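Local coordinates for protein eukaryotic translation initiation factor 2A (Schizosaccharomyces pombe, PDB 3WJ9) that probably directs methionyl-tRNAi to 40S ribosomal subunits in a codon-dependent manner, in early translation of a few specific mRNAs, this piece being its beta-propeller part, at residues A[161-173]-A[179-191]. Residues are numbered along the deposited sequence; the frame is centred on the assembly and turned at random.
Sequences AKLRVEGISDFAL and HAVAVFIPEKKGA
Val-183 is gripped from two directions by residues of 161-173. Its CG1, anti to the backbone N (chi1 -163°), runs against the flank of Ile-168, where CG2 lies 3.5 Å away and CG1 and CD1 also touch it. Its other methyl, CG2, meets CD2 of Leu-163 tip to tip at 3.7 Å, and CB of Phe-171, directly across in a non-hydrogen-bonded pair, also approaches CG1. On this same face Leu-173 and Val-181 run alongside each other in the same direction, with CD1 of Leu-173 4.0 Å from CG1 of Val-181 and in the plane of the Phe-171 ring, at its edge. Strand 138-143 and strand 146-151 cover this apolar layer: Ile-168 touches Leu-142 and Val-147, and Phe-171 packs on Ala-140 and Leu-142. Trimming this isoleucine to an alanine is likely to open a gap beside CG1 of Val-183 and cost the layer part of its link to the neighbouring sheet.

Reciprocal backbone bonds set the antiparallel register: Ala-172 N reaches Ala-182 O at 2.6 Å and Ala-182 N returns to Ala-172 O. Phe-184 N makes a more bent bond to Asp-170 O, and Ser-169 N meets Phe-184 O at 3.0 Å.

Toward the solvent side there is less apolar interlocking. CB of Ser-169 rests on the Pro-186 ring, 3.3 Å from CD, while Ile-185 lays CG2 against Gly-167 O rather than among other side chains. Beyond Pro-186 the chain runs out into an exposed type II turn, from Lys-188 to Ala-191.

Strand 161-162 is an outer strand, the last in sequence, of one four-stranded antiparallel sheet; the hairpin of 170-173 and 180-185 begins the next, a blade-to-blade passage characteristic of the WD-type beta-propeller.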
loop_
_atom_site.group_PDB
_atom_site.type_symbol
_atom_site.label_atom_id
_atom_site.label_comp_id
_atom_site.label_asym_id
_atom_site.label_seq_id
_atom_site.Cartn_x
_atom_site.Cartn_y
_atom_site.Cartn_z
ATOM N N ALA A 161 -13.778 19.822 8.988
ATOM C CA ALA A 161 -13.714 20.463 7.684
ATOM C C ALA A 161 -14.353 19.594 6.606
ATOM O O ALA A 161 -14.372 18.367 6.711
ATOM C CB ALA A 161 -12.275 20.774 7.325
ATOM N N LYS A 162 -14.879 20.247 5.574
ATOM C CA LYS A 162 -15.510 19.566 4.449
ATOM C C LYS A 162 -15.005 20.166 3.141
ATOM O O LYS A 162 -14.467 21.270 3.134
ATOM C CB LYS A 162 -17.035 19.678 4.532
ATOM C CG LYS A 162 -17.615 19.362 5.903
ATOM C CD LYS A 162 -19.117 19.591 5.940
ATOM C CE LYS A 162 -19.649 19.537 7.360
ATOM N NZ LYS A 162 -19.208 20.715 8.154
ATOM N N LEU A 163 -15.171 19.448 2.034
ATOM C CA LEU A 163 -14.699 19.961 0.750
ATOM C C LEU A 163 -15.847 20.444 -0.131
ATOM O O LEU A 163 -16.907 19.823 -0.197
ATOM C CB LEU A 163 -13.878 18.907 0.005
ATOM C CG LEU A 163 -12.990 19.508 -1.089
ATOM C CD1 LEU A 163 -12.104 20.595 -0.499
ATOM C CD2 LEU A 163 -12.145 18.444 -1.770
ATOM N N ARG A 164 -15.604 21.557 -0.815
ATOM C CA ARG A 164 -16.616 22.251 -1.602
ATOM C C ARG A 164 -17.123 21.464 -2.808
ATOM O O ARG A 164 -18.333 21.327 -3.000
ATOM C CB ARG A 164 -16.061 23.591 -2.092
ATOM C CG ARG A 164 -15.612 24.532 -0.990
ATOM C CD ARG A 164 -16.778 25.044 -0.163
ATOM N NE ARG A 164 -16.325 25.944 0.891
ATOM C CZ ARG A 164 -16.103 27.244 0.721
ATOM N NH1 ARG A 164 -16.295 27.802 -0.466
ATOM N NH2 ARG A 164 -15.690 27.987 1.738
ATOM N N VAL A 165 -16.196 20.965 -3.621
ATOM C CA VAL A 165 -16.532 20.437 -4.944
ATOM C C VAL A 165 -17.548 19.289 -4.913
ATOM O O VAL A 165 -17.668 18.570 -3.918
ATOM C CB VAL A 165 -15.263 19.975 -5.693
ATOM C CG1 VAL A 165 -14.189 21.050 -5.616
ATOM C CG2 VAL A 165 -14.742 18.667 -5.118
ATOM N N GLU A 166 -18.276 19.137 -6.018
ATOM C CA GLU A 166 -19.404 18.213 -6.094
ATOM C C GLU A 166 -19.129 17.060 -7.058
ATOM O O GLU A 166 -18.363 17.204 -8.013
ATOM C CB GLU A 166 -20.667 18.979 -6.514
ATOM C CG GLU A 166 -21.872 18.121 -6.894
ATOM C CD GLU A 166 -23.190 18.867 -6.783
ATOM O OE1 GLU A 166 -23.182 20.029 -6.323
ATOM O OE2 GLU A 166 -24.234 18.298 -7.173
ATOM N N GLY A 167 -19.753 15.915 -6.794
ATOM C CA GLY A 167 -19.665 14.775 -7.682
ATOM C C GLY A 167 -18.325 14.079 -7.599
ATOM O O GLY A 167 -17.791 13.633 -8.608
ATOM N N ILE A 168 -17.780 13.993 -6.391
ATOM C CA ILE A 168 -16.515 13.304 -6.164
ATOM C C ILE A 168 -16.660 11.790 -6.219
ATOM O O ILE A 168 -17.442 11.214 -5.463
ATOM C CB ILE A 168 -15.911 13.652 -4.789
ATOM C CG1 ILE A 168 -15.563 15.139 -4.701
ATOM C CG2 ILE A 168 -14.696 12.776 -4.511
ATOM C CD1 ILE A 168 -15.483 15.661 -3.273
ATOM N N SER A 169 -15.859 11.126 -7.055
ATOM C CA SER A 169 -15.827 9.654 -7.082
ATOM C C SER A 169 -14.719 8.995 -6.233
ATOM O O SER A 169 -14.982 8.061 -5.478
ATOM C CB SER A 169 -15.738 9.151 -8.524
ATOM O OG SER A 169 -15.362 7.787 -8.565
ATOM N N ASP A 170 -13.490 9.494 -6.362
ATOM C CA ASP A 170 -12.356 9.105 -5.518
ATOM C C ASP A 170 -11.421 10.270 -5.180
ATOM O O ASP A 170 -11.434 11.304 -5.845
ATOM C CB ASP A 170 -11.544 7.998 -6.196
ATOM C CG ASP A 170 -12.409 6.869 -6.711
ATOM O OD1 ASP A 170 -13.507 6.665 -6.151
ATOM O OD2 ASP A 170 -11.993 6.185 -7.672
ATOM N N PHE A 171 -10.606 10.080 -4.145
ATOM C CA PHE A 171 -9.664 11.097 -3.672
ATOM C C PHE A 171 -8.381 10.460 -3.128
ATOM O O PHE A 171 -8.323 9.246 -2.948
ATOM C CB PHE A 171 -10.315 11.952 -2.585
ATOM C CG PHE A 171 -10.339 11.289 -1.239
ATOM C CD1 PHE A 171 -11.150 10.191 -1.016
ATOM C CD2 PHE A 171 -9.551 11.755 -0.201
ATOM C CE1 PHE A 171 -11.173 9.567 0.215
ATOM C CE2 PHE A 171 -9.573 11.136 1.034
ATOM C CZ PHE A 171 -10.386 10.040 1.243
ATOM N N ALA A 172 -7.366 11.279 -2.861
ATOM C CA ALA A 172 -6.116 10.792 -2.273
ATOM C C ALA A 172 -5.357 11.906 -1.554
ATOM O O ALA A 172 -5.107 12.965 -2.127
ATOM C CB ALA A 172 -5.233 10.163 -3.344
ATOM N N LEU A 173 -4.987 11.655 -0.302
ATOM C CA LEU A 173 -4.289 12.647 0.516
ATOM C C LEU A 173 -2.820 12.798 0.125
ATOM O O LEU A 173 -2.310 12.045 -0.705
ATOM C CB LEU A 173 -4.389 12.279 1.998
ATOM C CG LEU A 173 -5.462 12.985 2.829
ATOM C CD1 LEU A 173 -6.804 12.937 2.124
ATOM C CD2 LEU A 173 -5.568 12.358 4.209
ATOM N N HIS A 179 -0.021 19.381 4.837
ATOM C CA HIS A 179 -1.101 18.504 4.408
ATOM C C HIS A 179 -1.839 19.046 3.187
ATOM O O HIS A 179 -2.269 20.197 3.172
ATOM C CB HIS A 179 -2.076 18.289 5.565
ATOM C CG HIS A 179 -1.411 18.187 6.902
ATOM N ND1 HIS A 179 -1.898 18.823 8.025
ATOM C CD2 HIS A 179 -0.300 17.525 7.299
ATOM C CE1 HIS A 179 -1.114 18.558 9.054
ATOM N NE2 HIS A 179 -0.135 17.771 8.640
ATOM N N ALA A 180 -1.977 18.207 2.166
ATOM C CA ALA A 180 -2.686 18.582 0.948
ATOM C C ALA A 180 -3.556 17.431 0.451
ATOM O O ALA A 180 -3.390 16.289 0.875
ATOM C CB ALA A 180 -1.706 19.011 -0.130
ATOM N N VAL A 181 -4.491 17.738 -0.444
ATOM C CA VAL A 181 -5.426 16.738 -0.951
ATOM C C VAL A 181 -5.438 16.706 -2.480
ATOM O O VAL A 181 -5.130 17.705 -3.131
ATOM C CB VAL A 181 -6.861 17.004 -0.442
ATOM C CG1 VAL A 181 -7.718 15.750 -0.557
ATOM C CG2 VAL A 181 -6.834 17.494 0.993
ATOM N N ALA A 182 -5.780 15.547 -3.038
ATOM C CA ALA A 182 -6.004 15.383 -4.472
ATOM C C ALA A 182 -7.303 14.612 -4.689
ATOM O O ALA A 182 -7.515 13.570 -4.070
ATOM C CB ALA A 182 -4.841 14.663 -5.116
ATOM N N VAL A 183 -8.172 15.129 -5.557
ATOM C CA VAL A 183 -9.528 14.596 -5.709
ATOM C C VAL A 183 -9.887 14.368 -7.189
ATOM O O VAL A 183 -9.252 14.937 -8.077
ATOM C CB VAL A 183 -10.563 15.549 -5.054
ATOM C CG1 VAL A 183 -11.886 14.850 -4.838
ATOM C CG2 VAL A 183 -10.043 16.077 -3.722
ATOM N N PHE A 184 -10.896 13.537 -7.453
ATOM C CA PHE A 184 -11.297 13.211 -8.825
ATOM C C PHE A 184 -12.817 13.169 -9.020
ATOM O O PHE A 184 -13.556 12.726 -8.142
ATOM C CB PHE A 184 -10.687 11.869 -9.241
ATOM C CG PHE A 184 -11.111 11.401 -10.607
ATOM C CD1 PHE A 184 -10.535 11.936 -11.745
ATOM C CD2 PHE A 184 -12.073 10.417 -10.750
ATOM C CE1 PHE A 184 -10.916 11.508 -13.000
ATOM C CE2 PHE A 184 -12.458 9.984 -12.005
ATOM C CZ PHE A 184 -11.879 10.530 -13.130
ATOM N N ILE A 185 -13.270 13.621 -10.188
ATOM C CA ILE A 185 -14.693 13.662 -10.529
ATOM C C ILE A 185 -14.973 12.843 -11.788
ATOM O O ILE A 185 -14.424 13.134 -12.844
ATOM C CB ILE A 185 -15.180 15.116 -10.754
ATOM C CG1 ILE A 185 -14.858 15.993 -9.540
ATOM C CG2 ILE A 185 -16.667 15.150 -11.089
ATOM C CD1 ILE A 185 -13.574 16.788 -9.681
ATOM N N PRO A 186 -15.840 11.822 -11.682
ATOM C CA PRO A 186 -16.083 10.910 -12.805
ATOM C C PRO A 186 -16.880 11.572 -13.926
ATOM O O PRO A 186 -17.588 12.548 -13.682
ATOM C CB PRO A 186 -16.880 9.776 -12.161
ATOM C CG PRO A 186 -17.625 10.441 -11.063
ATOM C CD PRO A 186 -16.718 11.526 -10.538
ATOM N N GLU A 187 -16.761 11.033 -15.137
ATOM C CA GLU A 187 -17.400 11.604 -16.321
ATOM C C GLU A 187 -18.922 11.550 -16.258
ATOM O O GLU A 187 -19.503 10.509 -15.955
ATOM C CB GLU A 187 -16.919 10.881 -17.582
ATOM C CG GLU A 187 -17.705 11.233 -18.839
ATOM C CD GLU A 187 -17.637 10.149 -19.899
ATOM O OE1 GLU A 187 -16.707 10.180 -20.733
ATOM O OE2 GLU A 187 -18.514 9.261 -19.892
ATOM N N LYS A 188 -19.565 12.673 -16.557
ATOM C CA LYS A 188 -21.019 12.711 -16.662
ATOM C C LYS A 188 -21.450 13.269 -18.015
ATOM O O LYS A 188 -20.623 13.484 -18.898
ATOM C CB LYS A 188 -21.625 13.538 -15.525
ATOM C CG LYS A 188 -21.389 15.035 -15.628
ATOM C CD LYS A 188 -22.234 15.781 -14.607
ATOM C CE LYS A 188 -21.954 17.273 -14.623
ATOM N NZ LYS A 188 -23.204 18.063 -14.440
ATOM N N LYS A 189 -22.750 13.493 -18.174
ATOM C CA LYS A 189 -23.291 14.011 -19.424
ATOM C C LYS A 189 -22.853 15.451 -19.677
ATOM O O LYS A 189 -22.939 16.302 -18.792
ATOM C CB LYS A 189 -24.817 13.922 -19.413
ATOM C CG LYS A 189 -25.488 14.396 -20.692
ATOM C CD LYS A 189 -27.000 14.270 -20.582
ATOM C CE LYS A 189 -27.709 14.914 -21.762
ATOM N NZ LYS A 189 -27.382 14.240 -23.047
ATOM N N GLY A 190 -22.376 15.712 -20.890
ATOM C CA GLY A 190 -21.970 17.047 -21.286
ATOM C C GLY A 190 -20.754 17.563 -20.542
ATOM O O GLY A 190 -20.462 18.757 -20.570
ATOM N N ALA A 191 -20.042 16.662 -19.875
ATOM C CA ALA A 191 -18.872 17.049 -19.099
ATOM C C ALA A 191 -17.873 15.906 -18.992
ATOM O O ALA A 191 -18.252 14.754 -18.804
ATOM C CB ALA A 191 -19.289 17.518 -17.713
#